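Local coordinates for phosphoethanolamine N-methyltransferase 1 (Haemonchus contortus, PDB 4KRG), which methylates phosphoethanolamine using S-adenosylmethionine as methyl donor, probably as the opening step of the nematode route to phosphocholine, at residues F126-M132 with H157-S161; L143-R148 with L195-Y201; M131-D136 with T184-F188; C162-S166 with N228-V232. One frame throughout, in Å; residues are numbered along the deposited sequence.

The four contacts lie in the N-terminal, Rossmann-like methyltransferase region and three of them ring the bound phosphoethanolamine. Contacts 1 and 3 share Met131 and Met132, have centres about 10 Å apart and both touch S-adenosylhomocysteine; contact 4, about 12 Å from the centre of each, adds the phosphate end of the site. Strand 154-161 carries one side of contact 1 and pairs antiparallel with strand 231-240, whose first residues belong to contact 4. Contact 2, centred about 15 Å from contact 1, packs helix 136-149 on helix 189-198 and strand 200-202, away from the ligands. Every pair of contacts interleaves along the chain except 1 and 4, which follow in series.

Contact 1: F126-M132 with H157-S161; sequences FTNWLMM and HLRES. With SAH (S-adenosyl-L-homocysteine), chain D; OPE (phosphoric acid mono-(2-amino-ethyl) ester), chain C.
This is a buried junction where strand 122-126 gives way to a loop beside residues 157-161 of the parallel strand 154-161, next to the bound SAH and OPE. Phe126 and His157 form a parallel bridge (CA-CA 5.0 Å), and Thr127 N donates to His157 O at 3.0 Å. His157 ND1 returns a bond to Thr127 O (2.9 Å). Trp129, with positive phi (65°), begins the turn; its N reaches Arg159 O at 2.8 Å. Glu160, chi1 and chi2 both m, folds its carboxylate under the following 3-10 turn: OE2 accepts from Leu130 N (3.2 Å) and Met131 N (2.8 Å), OE1 from Met132 N (3.0 Å). Arg159 CD lies 3.8 Å from the Trp129 five-membered ring centroid, a CH-pi contact, while Arg159 NH1 donates to Asn128 OD1 (3.0 Å) and NH2 pairs with Asp45. Asn128 O accepts from SAH N at 2.8 Å and Ser161 OG donates to OPE O2 at 2.5 Å, typical of the C-terminal ends of the parallel strands in a Rossmann-like methyltransferase.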
# COMPACT_ATOMS: atom_id res chain seq x y z
N PHE A 126 12.44 -8.67 7.29
CA PHE A 126 11.53 -7.74 7.94
C PHE A 126 12.16 -6.38 8.11
O PHE A 126 13.25 -6.26 8.69
CB PHE A 126 11.09 -8.26 9.31
CG PHE A 126 10.15 -7.33 10.02
CD1 PHE A 126 8.77 -7.42 9.81
CD2 PHE A 126 10.63 -6.36 10.89
CE1 PHE A 126 7.90 -6.56 10.46
CE2 PHE A 126 9.75 -5.49 11.54
CZ PHE A 126 8.40 -5.59 11.32
N THR A 127 11.49 -5.35 7.63
CA THR A 127 11.91 -3.99 7.89
C THR A 127 10.69 -3.14 8.23
O THR A 127 9.56 -3.50 7.90
CB THR A 127 12.63 -3.37 6.68
OG1 THR A 127 11.70 -3.22 5.60
CG2 THR A 127 13.81 -4.23 6.24
N ASN A 128 10.93 -2.02 8.88
CA ASN A 128 9.88 -1.08 9.24
C ASN A 128 10.55 0.28 9.41
O ASN A 128 11.33 0.46 10.35
CB ASN A 128 9.16 -1.53 10.52
CG ASN A 128 7.97 -0.65 10.87
OD1 ASN A 128 6.87 -0.83 10.35
ND2 ASN A 128 8.18 0.31 11.76
N TRP A 129 10.27 1.21 8.49
CA TRP A 129 10.95 2.51 8.42
C TRP A 129 12.45 2.42 8.09
O TRP A 129 13.29 2.77 8.92
CB TRP A 129 10.80 3.30 9.73
CG TRP A 129 9.44 3.87 10.03
CD1 TRP A 129 8.58 4.49 9.17
CD2 TRP A 129 8.81 3.88 11.31
NE1 TRP A 129 7.45 4.90 9.84
CE2 TRP A 129 7.56 4.53 11.16
CE3 TRP A 129 9.17 3.41 12.58
CZ2 TRP A 129 6.68 4.72 12.22
CZ3 TRP A 129 8.29 3.60 13.63
CH2 TRP A 129 7.06 4.24 13.45
N LEU A 130 12.80 1.98 6.88
CA LEU A 130 14.22 1.84 6.52
C LEU A 130 14.60 2.40 5.14
O LEU A 130 15.61 3.10 5.02
CB LEU A 130 14.68 0.39 6.64
CG LEU A 130 16.17 0.16 6.36
CD1 LEU A 130 17.03 0.89 7.39
CD2 LEU A 130 16.50 -1.33 6.33
N MSE A 131 13.81 2.10 4.12
CA MSE A 131 14.11 2.57 2.76
C MSE A 131 14.21 4.10 2.69
O MSE A 131 14.99 4.64 1.91
CB MSE A 131 13.05 2.10 1.76
CG MSE A 131 12.86 0.59 1.65
SE MSE A 131 14.51 -0.37 1.18
CE MSE A 131 15.08 -0.80 3.01
N MSE A 132 13.42 4.78 3.52
CA MSE A 132 13.42 6.24 3.58
C MSE A 132 14.76 6.78 4.07
O MSE A 132 15.03 7.98 3.94
CB MSE A 132 12.30 6.70 4.51
CG MSE A 132 12.43 6.09 5.88
SE MSE A 132 10.77 6.03 6.91
CE MSE A 132 10.74 7.89 7.53
N HIS A 157 8.77 -7.79 4.25
CA HIS A 157 7.85 -6.76 4.71
C HIS A 157 8.58 -5.42 4.70
O HIS A 157 9.70 -5.31 5.21
CB HIS A 157 7.35 -7.04 6.13
CG HIS A 157 6.51 -5.94 6.70
ND1 HIS A 157 7.06 -4.84 7.33
CD2 HIS A 157 5.17 -5.77 6.72
CE1 HIS A 157 6.08 -4.04 7.71
NE2 HIS A 157 4.93 -4.57 7.35
N LEU A 158 7.94 -4.41 4.13
CA LEU A 158 8.46 -3.05 4.19
C LEU A 158 7.36 -2.11 4.64
O LEU A 158 6.20 -2.35 4.37
CB LEU A 158 8.99 -2.63 2.83
CG LEU A 158 10.07 -3.56 2.27
CD1 LEU A 158 9.77 -3.89 0.81
CD2 LEU A 158 11.44 -2.93 2.39
N ARG A 159 7.74 -1.05 5.34
CA ARG A 159 6.80 -0.02 5.76
C ARG A 159 7.55 1.30 5.71
O ARG A 159 8.62 1.43 6.30
CB ARG A 159 6.31 -0.27 7.18
CG ARG A 159 5.38 0.81 7.70
CD ARG A 159 6.09 1.88 8.53
NE ARG A 159 5.12 2.72 9.22
CZ ARG A 159 4.56 2.42 10.38
NH1 ARG A 159 4.87 1.28 11.00
NH2 ARG A 159 3.69 3.25 10.93
N GLU A 160 7.00 2.29 5.01
CA GLU A 160 7.71 3.54 4.87
C GLU A 160 6.81 4.75 5.08
O GLU A 160 5.60 4.69 4.82
CB GLU A 160 8.37 3.63 3.49
CG GLU A 160 9.30 2.48 3.15
CD GLU A 160 10.54 2.42 4.03
OE1 GLU A 160 10.94 3.48 4.57
OE2 GLU A 160 11.12 1.32 4.18
N SER A 161 7.39 5.84 5.57
CA SER A 161 6.69 7.11 5.60
C SER A 161 6.69 7.63 4.18
O SER A 161 7.74 7.99 3.64
CB SER A 161 7.40 8.11 6.50
OG SER A 161 7.44 7.64 7.83
N SAH D . 12.47 -0.45 12.73
CA SAH D . 12.44 -0.01 14.14
CB SAH D . 13.21 1.35 14.25
CG SAH D . 12.68 2.43 13.31
SD SAH D . 13.68 3.95 13.23
C SAH D . 11.05 0.11 14.63
O SAH D . 10.17 0.46 13.86
OXT SAH D . 10.86 0.15 15.82
C5' SAH D . 15.08 3.54 12.16
C4' SAH D . 16.01 2.54 12.57
O4' SAH D . 16.75 2.06 11.41
C3' SAH D . 17.02 3.09 13.50
O3' SAH D . 17.32 2.12 14.48
C2' SAH D . 18.19 3.33 12.67
O2' SAH D . 19.37 3.26 13.43
C1' SAH D . 18.11 2.23 11.68
N9 SAH D . 18.87 2.50 10.41
C8 SAH D . 18.68 3.51 9.54
N7 SAH D . 19.46 3.28 8.49
C5 SAH D . 20.15 2.14 8.68
C6 SAH D . 21.10 1.44 7.92
N6 SAH D . 21.52 1.90 6.69
N1 SAH D . 21.59 0.30 8.42
C2 SAH D . 21.20 -0.18 9.60
N3 SAH D . 20.29 0.47 10.35
C4 SAH D . 19.75 1.63 9.91
CA OPE C . 9.32 7.96 11.76
CB OPE C . 10.20 7.10 12.61
O1 OPE C . 8.44 10.66 11.31
O2 OPE C . 8.34 9.51 9.15
O3 OPE C . 10.30 10.95 9.65
O4 OPE C . 9.99 8.78 10.86
N OPE C . 11.20 6.31 11.95
P OPE C . 9.27 10.01 10.22
O HOH W 1 10.49 -0.74 5.95

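Contact 2: L143-R148 with L195-Y201; sequences LLNAMR and LLRAIRY
Residues 143-148 are regular alpha-helix, with Met147 N bonded to Leu143 O (3.1 Å) and Arg148 N to Leu144 O (3.1 Å). The partner is helical through Ala198; Ile199 breaks out with phi/psi -54/131, and the chain is extended at Tyr201 (-118/128). The nearest CA pairs are Leu143 with Leu196 at 8.1 Å and Leu144 with Tyr201 at 7.0 Å, so the first helix meets both the end of the second and the strand that follows. Leu143 (chi1 m, chi2 t) points toward the partner: its CD1 is 3.6 Å from Leu195 CD2, its CD2 4.2 Å from Leu196 CD2 and its CB 3.7 Å from Ile199 CD1. Ile199 (m, t) also takes Leu144 CD2 at 4.0 Å and Met147 CE at 3.7 Å, both on its CG2. Tyr201, with chi1 t, points toward the helix and lays its ring across it; CG of Met147, a selenomethionine (chi1 t, chi2 p), approaches Tyr201 CB to 3.4 Å and Leu144 CD2 lies 4.1 Å from Tyr201 CD1. Here helix 136-149 joins the connection from helix 189-198 to strand 200-202, which pairs with strand 208-218. Arg148 NH1 makes a weak hydrogen bond to Tyr201 OH at 3.4 Å, but its NH2 forms a salt bridge with Glu119. Packing of aliphatic, selenomethionine and tyrosine side chains therefore dominates this interface, with polar chemistry confined to that one weak bond.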
# COMPACT_ATOMS: atom_id res chain seq x y z
N LEU A 143 17.08 -4.22 -2.20
CA LEU A 143 16.01 -5.13 -2.62
C LEU A 143 16.51 -6.30 -3.45
O LEU A 143 15.95 -7.39 -3.39
CB LEU A 143 14.91 -4.37 -3.36
CG LEU A 143 14.10 -3.41 -2.49
CD1 LEU A 143 13.22 -2.53 -3.35
CD2 LEU A 143 13.27 -4.17 -1.47
N LEU A 144 17.56 -6.08 -4.22
CA LEU A 144 18.20 -7.17 -4.95
C LEU A 144 18.95 -8.11 -3.99
O LEU A 144 19.06 -9.30 -4.24
CB LEU A 144 19.14 -6.64 -6.04
CG LEU A 144 18.46 -5.97 -7.24
CD1 LEU A 144 19.46 -5.26 -8.13
CD2 LEU A 144 17.68 -7.00 -8.05
N ASN A 145 19.45 -7.56 -2.88
CA ASN A 145 20.08 -8.37 -1.85
C ASN A 145 19.07 -9.22 -1.09
O ASN A 145 19.30 -10.40 -0.85
CB ASN A 145 20.85 -7.48 -0.87
CG ASN A 145 22.33 -7.41 -1.19
OD1 ASN A 145 22.93 -8.41 -1.60
ND2 ASN A 145 22.92 -6.24 -1.01
N ALA A 146 17.94 -8.62 -0.72
CA ALA A 146 16.86 -9.34 -0.08
C ALA A 146 16.43 -10.48 -0.97
O ALA A 146 16.15 -11.59 -0.52
CB ALA A 146 15.70 -8.42 0.20
N MSE A 147 16.38 -10.21 -2.27
CA MSE A 147 15.98 -11.21 -3.24
C MSE A 147 16.96 -12.39 -3.25
O MSE A 147 16.56 -13.55 -3.31
CB MSE A 147 15.91 -10.57 -4.61
CG MSE A 147 15.46 -11.52 -5.69
SE MSE A 147 13.58 -12.01 -5.63
CE MSE A 147 12.91 -10.73 -6.92
N ARG A 148 18.24 -12.08 -3.17
CA ARG A 148 19.28 -13.10 -3.12
C ARG A 148 19.17 -13.96 -1.86
O ARG A 148 19.34 -15.18 -1.92
CB ARG A 148 20.66 -12.42 -3.17
CG ARG A 148 21.84 -13.37 -3.06
CD ARG A 148 23.13 -12.60 -2.95
NE ARG A 148 24.30 -13.48 -2.97
CZ ARG A 148 24.88 -13.93 -4.08
NH1 ARG A 148 24.40 -13.58 -5.27
NH2 ARG A 148 25.94 -14.72 -4.01
N LEU A 195 8.47 -0.21 -8.05
CA LEU A 195 9.82 -0.75 -8.00
C LEU A 195 9.78 -2.24 -7.68
O LEU A 195 10.44 -3.03 -8.33
CB LEU A 195 10.68 -0.02 -6.97
CG LEU A 195 12.07 -0.63 -6.75
CD1 LEU A 195 12.83 -0.73 -8.07
CD2 LEU A 195 12.87 0.17 -5.75
N LEU A 196 8.98 -2.60 -6.69
CA LEU A 196 8.87 -3.99 -6.28
C LEU A 196 8.39 -4.88 -7.44
O LEU A 196 8.96 -5.95 -7.68
CB LEU A 196 7.94 -4.10 -5.07
CG LEU A 196 8.52 -3.56 -3.76
CD1 LEU A 196 7.42 -3.27 -2.74
CD2 LEU A 196 9.51 -4.56 -3.19
N ARG A 197 7.38 -4.42 -8.15
CA ARG A 197 6.80 -5.18 -9.26
C ARG A 197 7.75 -5.27 -10.44
O ARG A 197 7.69 -6.22 -11.22
CB ARG A 197 5.46 -4.56 -9.70
CG ARG A 197 4.36 -4.60 -8.65
CD ARG A 197 3.06 -4.06 -9.19
NE ARG A 197 2.46 -4.96 -10.17
CZ ARG A 197 1.50 -4.62 -11.03
NH1 ARG A 197 1.03 -3.38 -11.06
NH2 ARG A 197 1.02 -5.52 -11.88
N ALA A 198 8.64 -4.29 -10.58
CA ALA A 198 9.55 -4.23 -11.72
C ALA A 198 10.69 -5.24 -11.62
O ALA A 198 11.11 -5.80 -12.63
CB ALA A 198 10.12 -2.83 -11.88
N ILE A 199 11.19 -5.45 -10.41
CA ILE A 199 12.40 -6.25 -10.19
C ILE A 199 12.33 -7.65 -10.82
O ILE A 199 11.35 -8.38 -10.66
CB ILE A 199 12.74 -6.36 -8.68
CG1 ILE A 199 13.32 -5.04 -8.18
CG2 ILE A 199 13.73 -7.49 -8.42
CD1 ILE A 199 13.47 -4.97 -6.67
N ARG A 200 13.38 -7.99 -11.56
CA ARG A 200 13.59 -9.33 -12.08
C ARG A 200 15.02 -9.71 -11.73
O ARG A 200 15.96 -9.08 -12.21
CB ARG A 200 13.40 -9.36 -13.59
CG ARG A 200 12.01 -9.01 -14.06
CD ARG A 200 11.00 -10.01 -13.56
NE ARG A 200 9.66 -9.70 -14.04
CZ ARG A 200 8.84 -8.83 -13.46
NH1 ARG A 200 9.22 -8.16 -12.39
NH2 ARG A 200 7.64 -8.62 -13.98
N TYR A 201 15.18 -10.74 -10.91
CA TYR A 201 16.50 -11.16 -10.45
C TYR A 201 16.85 -12.57 -10.89
O TYR A 201 16.07 -13.50 -10.65
CB TYR A 201 16.55 -11.07 -8.92
CG TYR A 201 17.80 -11.64 -8.28
CD1 TYR A 201 18.94 -10.87 -8.15
CD2 TYR A 201 17.83 -12.95 -7.79
CE1 TYR A 201 20.08 -11.38 -7.56
CE2 TYR A 201 18.97 -13.47 -7.20
CZ TYR A 201 20.09 -12.68 -7.08
OH TYR A 201 21.22 -13.19 -6.50

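Contact 3: M131-D136 with T184-F188. With OPE (phosphoric acid mono-(2-amino-ethyl) ester), chain C; SAH (S-adenosyl-L-homocysteine), chain D.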
# COMPACT_ATOMS: atom_id res chain seq x y z
N MSE A 131 13.81 2.10 4.12
CA MSE A 131 14.11 2.57 2.76
C MSE A 131 14.21 4.10 2.69
O MSE A 131 14.99 4.64 1.91
CB MSE A 131 13.05 2.10 1.76
CG MSE A 131 12.86 0.59 1.65
SE MSE A 131 14.51 -0.37 1.18
CE MSE A 131 15.08 -0.80 3.01
N MSE A 132 13.42 4.78 3.52
CA MSE A 132 13.42 6.24 3.58
C MSE A 132 14.76 6.78 4.07
O MSE A 132 15.03 7.98 3.94
CB MSE A 132 12.30 6.70 4.51
CG MSE A 132 12.43 6.09 5.88
SE MSE A 132 10.77 6.03 6.91
CE MSE A 132 10.74 7.89 7.53
N TYR A 133 15.59 5.91 4.65
CA TYR A 133 16.92 6.31 5.12
C TYR A 133 18.03 5.80 4.19
O TYR A 133 19.20 5.80 4.55
CB TYR A 133 17.16 5.84 6.56
CG TYR A 133 16.14 6.35 7.55
CD1 TYR A 133 16.03 7.71 7.82
CD2 TYR A 133 15.29 5.48 8.23
CE1 TYR A 133 15.09 8.19 8.72
CE2 TYR A 133 14.35 5.95 9.14
CZ TYR A 133 14.26 7.30 9.38
OH TYR A 133 13.33 7.78 10.27
N LEU A 134 17.64 5.37 2.99
CA LEU A 134 18.59 4.94 1.96
C LEU A 134 18.42 5.79 0.70
O LEU A 134 17.35 6.33 0.47
CB LEU A 134 18.37 3.47 1.60
CG LEU A 134 18.53 2.44 2.71
CD1 LEU A 134 18.28 1.03 2.20
CD2 LEU A 134 19.91 2.53 3.31
N SER A 135 19.47 5.91 -0.11
CA SER A 135 19.35 6.61 -1.39
C SER A 135 18.60 5.71 -2.35
O SER A 135 18.43 4.52 -2.09
CB SER A 135 20.72 6.94 -1.97
OG SER A 135 21.41 5.76 -2.30
N ASP A 136 18.14 6.28 -3.47
CA ASP A 136 17.43 5.50 -4.48
C ASP A 136 18.24 4.30 -4.96
O ASP A 136 17.70 3.21 -5.13
CB ASP A 136 17.06 6.39 -5.68
CG ASP A 136 15.82 7.22 -5.43
OD1 ASP A 136 15.41 7.35 -4.26
OD2 ASP A 136 15.27 7.75 -6.41
N THR A 184 15.70 12.68 5.54
CA THR A 184 14.84 11.56 5.19
C THR A 184 14.25 11.67 3.78
O THR A 184 13.91 12.76 3.32
CB THR A 184 13.70 11.44 6.22
OG1 THR A 184 14.26 11.50 7.54
CG2 THR A 184 12.95 10.14 6.04
N HIS A 185 14.17 10.53 3.09
CA HIS A 185 13.55 10.45 1.78
C HIS A 185 12.09 10.04 1.93
O HIS A 185 11.80 8.87 2.17
CB HIS A 185 14.25 9.40 0.92
CG HIS A 185 15.65 9.75 0.53
ND1 HIS A 185 15.95 10.52 -0.57
CD2 HIS A 185 16.84 9.40 1.09
CE1 HIS A 185 17.26 10.64 -0.68
NE2 HIS A 185 17.83 9.98 0.31
N TYR A 186 11.18 10.99 1.78
CA TYR A 186 9.75 10.68 1.84
C TYR A 186 9.22 10.49 0.42
O TYR A 186 8.77 11.43 -0.22
CB TYR A 186 8.99 11.79 2.56
CG TYR A 186 9.48 12.01 3.97
CD1 TYR A 186 9.19 11.10 4.97
CD2 TYR A 186 10.25 13.11 4.29
CE1 TYR A 186 9.65 11.28 6.26
CE2 TYR A 186 10.71 13.31 5.58
CZ TYR A 186 10.41 12.39 6.56
OH TYR A 186 10.87 12.57 7.83
N ARG A 187 9.28 9.25 -0.05
CA ARG A 187 8.92 8.94 -1.43
C ARG A 187 7.41 8.75 -1.58
O ARG A 187 6.71 8.57 -0.59
CB ARG A 187 9.65 7.68 -1.90
CG ARG A 187 11.17 7.78 -1.79
CD ARG A 187 11.86 6.59 -2.40
NE ARG A 187 13.31 6.77 -2.41
CZ ARG A 187 14.12 6.37 -1.44
NH1 ARG A 187 13.63 5.77 -0.37
NH2 ARG A 187 15.43 6.59 -1.53
N PHE A 188 6.92 8.79 -2.81
CA PHE A 188 5.52 8.47 -3.08
C PHE A 188 5.31 6.97 -2.93
O PHE A 188 6.14 6.18 -3.36
CB PHE A 188 5.15 8.87 -4.50
CG PHE A 188 5.48 10.29 -4.85
CD1 PHE A 188 5.35 11.30 -3.91
CD2 PHE A 188 5.90 10.61 -6.12
CE1 PHE A 188 5.65 12.61 -4.24
CE2 PHE A 188 6.20 11.92 -6.46
CZ PHE A 188 6.08 12.92 -5.52
CA OPE C . 9.32 7.96 11.76
CB OPE C . 10.20 7.10 12.61
O1 OPE C . 8.44 10.66 11.31
O2 OPE C . 8.34 9.51 9.15
O3 OPE C . 10.30 10.95 9.65
O4 OPE C . 9.99 8.78 10.86
N OPE C . 11.20 6.31 11.95
P OPE C . 9.27 10.01 10.22
N SAH D . 12.47 -0.45 12.73
CA SAH D . 12.44 -0.01 14.14
CB SAH D . 13.21 1.35 14.25
CG SAH D . 12.68 2.43 13.31
SD SAH D . 13.68 3.95 13.23
C SAH D . 11.05 0.11 14.63
O SAH D . 10.17 0.46 13.86
OXT SAH D . 10.86 0.15 15.82
C5' SAH D . 15.08 3.54 12.16
C4' SAH D . 16.01 2.54 12.57
O4' SAH D . 16.75 2.06 11.41
C3' SAH D . 17.02 3.09 13.50
O3' SAH D . 17.32 2.12 14.48
C2' SAH D . 18.19 3.33 12.67
O2' SAH D . 19.37 3.26 13.43
C1' SAH D . 18.11 2.23 11.68
N9 SAH D . 18.87 2.50 10.41
C8 SAH D . 18.68 3.51 9.54
N7 SAH D . 19.46 3.28 8.49
C5 SAH D . 20.15 2.14 8.68
C6 SAH D . 21.10 1.44 7.92
N6 SAH D . 21.52 1.90 6.69
N1 SAH D . 21.59 0.30 8.42
C2 SAH D . 21.20 -0.18 9.60
N3 SAH D . 20.29 0.47 10.35
C4 SAH D . 19.75 1.63 9.91
O HOH W 2 12.85 10.37 9.92
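Arg187 extends its side chain against the turn that precedes helix 136-149, its guanidinium edge meeting two carbonyls of that turn and the carboxylate of Asp136, the first residue of the helix. Arg187 NH1 donates to Met131 O at 2.9 Å, Arg187 NH2 to Leu134 O at 2.8 Å, and the salt bridge to Asp136 brings both NE (2.9 Å) and NH2 (2.8 Å) onto Asp136 OD1. With chi2 and chi3 both t, Arg187 reaches these groups from the loop backbone. Asp136 OD2 has a further partner in Ser257 of helix 249-271, so the ion pair also reaches that helix. Beside it, the backbones meet directly: His185 N donates to Met132 O at 2.8 Å. The Met132 selenomethionine fills the space beyond, CE lying 3.5 Å from Thr184 CG2 and 3.8 Å from Tyr186 CE1. Tyr133 and Tyr186 then turn to the substrate. OPE N donates to Tyr133 OH (3.1 Å), Tyr186 OH to OPE O3 (2.5 Å), and a water hydrogen-bonded to Tyr133 OH (2.7 Å) donates to Thr184 OG1 (3.0 Å) and OPE O3 (2.6 Å). Thr184 OG1 is also hydrogen-bonded to Asn182. Two loops thus hold the amine and the phosphate of phosphoethanolamine, with Tyr133 CE2 also 3.9 Å from SAH C5', an arrangement characteristic of the substrate pocket beside the cofactor in this methyltransferase.

Contact 4: C162-S166 with N228-V232. With OPE (phosphoric acid mono-(2-amino-ethyl) ester), chain C.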
# COMPACT_ATOMS: atom_id res chain seq x y z
N CYS A 162 5.52 7.65 3.56
CA CYS A 162 5.45 8.07 2.17
C CYS A 162 5.01 9.52 2.06
O CYS A 162 4.11 9.96 2.77
CB CYS A 162 4.52 7.13 1.38
SG CYS A 162 5.17 5.44 1.25
N SER A 163 5.70 10.27 1.19
CA SER A 163 5.38 11.66 0.87
C SER A 163 5.58 12.71 1.98
O SER A 163 5.83 13.88 1.68
CB SER A 163 3.98 11.79 0.27
OG SER A 163 3.93 11.18 -1.00
N GLU A 164 5.46 12.30 3.24
CA GLU A 164 5.60 13.23 4.37
C GLU A 164 5.99 12.47 5.63
O GLU A 164 5.82 11.25 5.71
CB GLU A 164 4.28 13.96 4.60
CG GLU A 164 3.22 13.09 5.26
CD GLU A 164 1.88 13.78 5.37
OE1 GLU A 164 1.45 14.07 6.51
OE2 GLU A 164 1.24 14.02 4.33
N PRO A 165 6.49 13.18 6.65
CA PRO A 165 6.85 12.45 7.87
C PRO A 165 5.62 11.84 8.53
O PRO A 165 4.51 12.31 8.32
CB PRO A 165 7.44 13.53 8.77
CG PRO A 165 7.88 14.62 7.84
CD PRO A 165 6.85 14.61 6.75
N SER A 166 5.84 10.80 9.33
CA SER A 166 4.75 10.13 10.03
C SER A 166 3.89 11.13 10.79
O SER A 166 2.67 11.01 10.82
CB SER A 166 5.30 9.10 11.01
OG SER A 166 6.02 9.73 12.05
N ASN A 228 -3.14 10.27 9.42
CA ASN A 228 -2.15 10.09 8.37
C ASN A 228 -2.35 8.76 7.66
O ASN A 228 -2.18 7.69 8.25
CB ASN A 228 -0.75 10.18 8.98
CG ASN A 228 0.34 10.19 7.94
OD1 ASN A 228 0.08 10.18 6.73
ND2 ASN A 228 1.59 10.23 8.40
N TRP A 229 -2.72 8.83 6.38
CA TRP A 229 -2.96 7.66 5.54
C TRP A 229 -1.69 7.20 4.83
O TRP A 229 -1.70 6.17 4.16
CB TRP A 229 -4.01 7.99 4.47
CG TRP A 229 -5.45 7.86 4.90
CD1 TRP A 229 -6.34 6.93 4.47
CD2 TRP A 229 -6.14 8.69 5.84
NE1 TRP A 229 -7.55 7.12 5.09
CE2 TRP A 229 -7.46 8.19 5.94
CE3 TRP A 229 -5.80 9.81 6.61
CZ2 TRP A 229 -8.43 8.77 6.77
CZ3 TRP A 229 -6.75 10.37 7.44
CH2 TRP A 229 -8.05 9.85 7.51
N ARG A 230 -0.62 7.97 4.97
CA ARG A 230 0.59 7.76 4.16
C ARG A 230 1.70 6.98 4.86
O ARG A 230 2.84 6.95 4.40
CB ARG A 230 1.13 9.10 3.65
CG ARG A 230 0.25 9.75 2.58
CD ARG A 230 0.63 11.21 2.37
NE ARG A 230 0.22 11.71 1.06
CZ ARG A 230 0.46 12.93 0.61
NH1 ARG A 230 1.11 13.80 1.37
NH2 ARG A 230 0.05 13.28 -0.60
N GLN A 231 1.36 6.35 5.98
CA GLN A 231 2.22 5.33 6.57
C GLN A 231 1.85 4.03 5.88
O GLN A 231 0.86 3.39 6.24
CB GLN A 231 1.96 5.22 8.07
CG GLN A 231 2.43 6.43 8.83
CD GLN A 231 3.93 6.56 8.81
OE1 GLN A 231 4.63 5.72 9.37
NE2 GLN A 231 4.44 7.59 8.14
N VAL A 232 2.63 3.67 4.87
CA VAL A 232 2.22 2.62 3.96
C VAL A 232 3.13 1.41 4.09
O VAL A 232 4.35 1.54 4.19
CB VAL A 232 2.18 3.12 2.49
CG1 VAL A 232 1.55 2.08 1.58
CG2 VAL A 232 1.40 4.44 2.39
CA OPE C . 9.32 7.96 11.76
CB OPE C . 10.20 7.10 12.61
O1 OPE C . 8.44 10.66 11.31
O2 OPE C . 8.34 9.51 9.15
O3 OPE C . 10.30 10.95 9.65
O4 OPE C . 9.99 8.78 10.86
N OPE C . 11.20 6.31 11.95
P OPE C . 9.27 10.01 10.22
O HOH W 3 3.86 9.40 5.98
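An Asx turn shapes the approach to strand 231-240: Asn228 OD1 accepts from Arg230 N at 2.9 Å, and the turned chain meets the loop that leaves strand 154-161. Arg230 and Cys162 bury the most surface here. Their backbones join through Cys162 N to Arg230 O (2.9 Å), and Cys162 SG packs on Val232 CB at 4.0 Å. The Arg230 side chain passes over Ser163, whose CB lies over a face of the guanidinium, 3.7 Å from Arg230 NH1, and forms a salt bridge from NH1 to Glu164 OE2 (3.0 Å); its NH2 bonds Thr340 in helix 332-345. Ser166, next most buried, has its carbonyl held by Asn228 ND2 (2.8 Å). A water accepts from Gln231 NE2 (2.9 Å) and lies 2.7 Å from Glu164 O, to which it can donate; Gln231 OE1 accepts from Arg159. This fixes the loop where it binds the substrate phosphate: Ser166 N donates to OPE O2 at 2.8 Å, and Ser166 OG to OPE O1 at 2.7 Å.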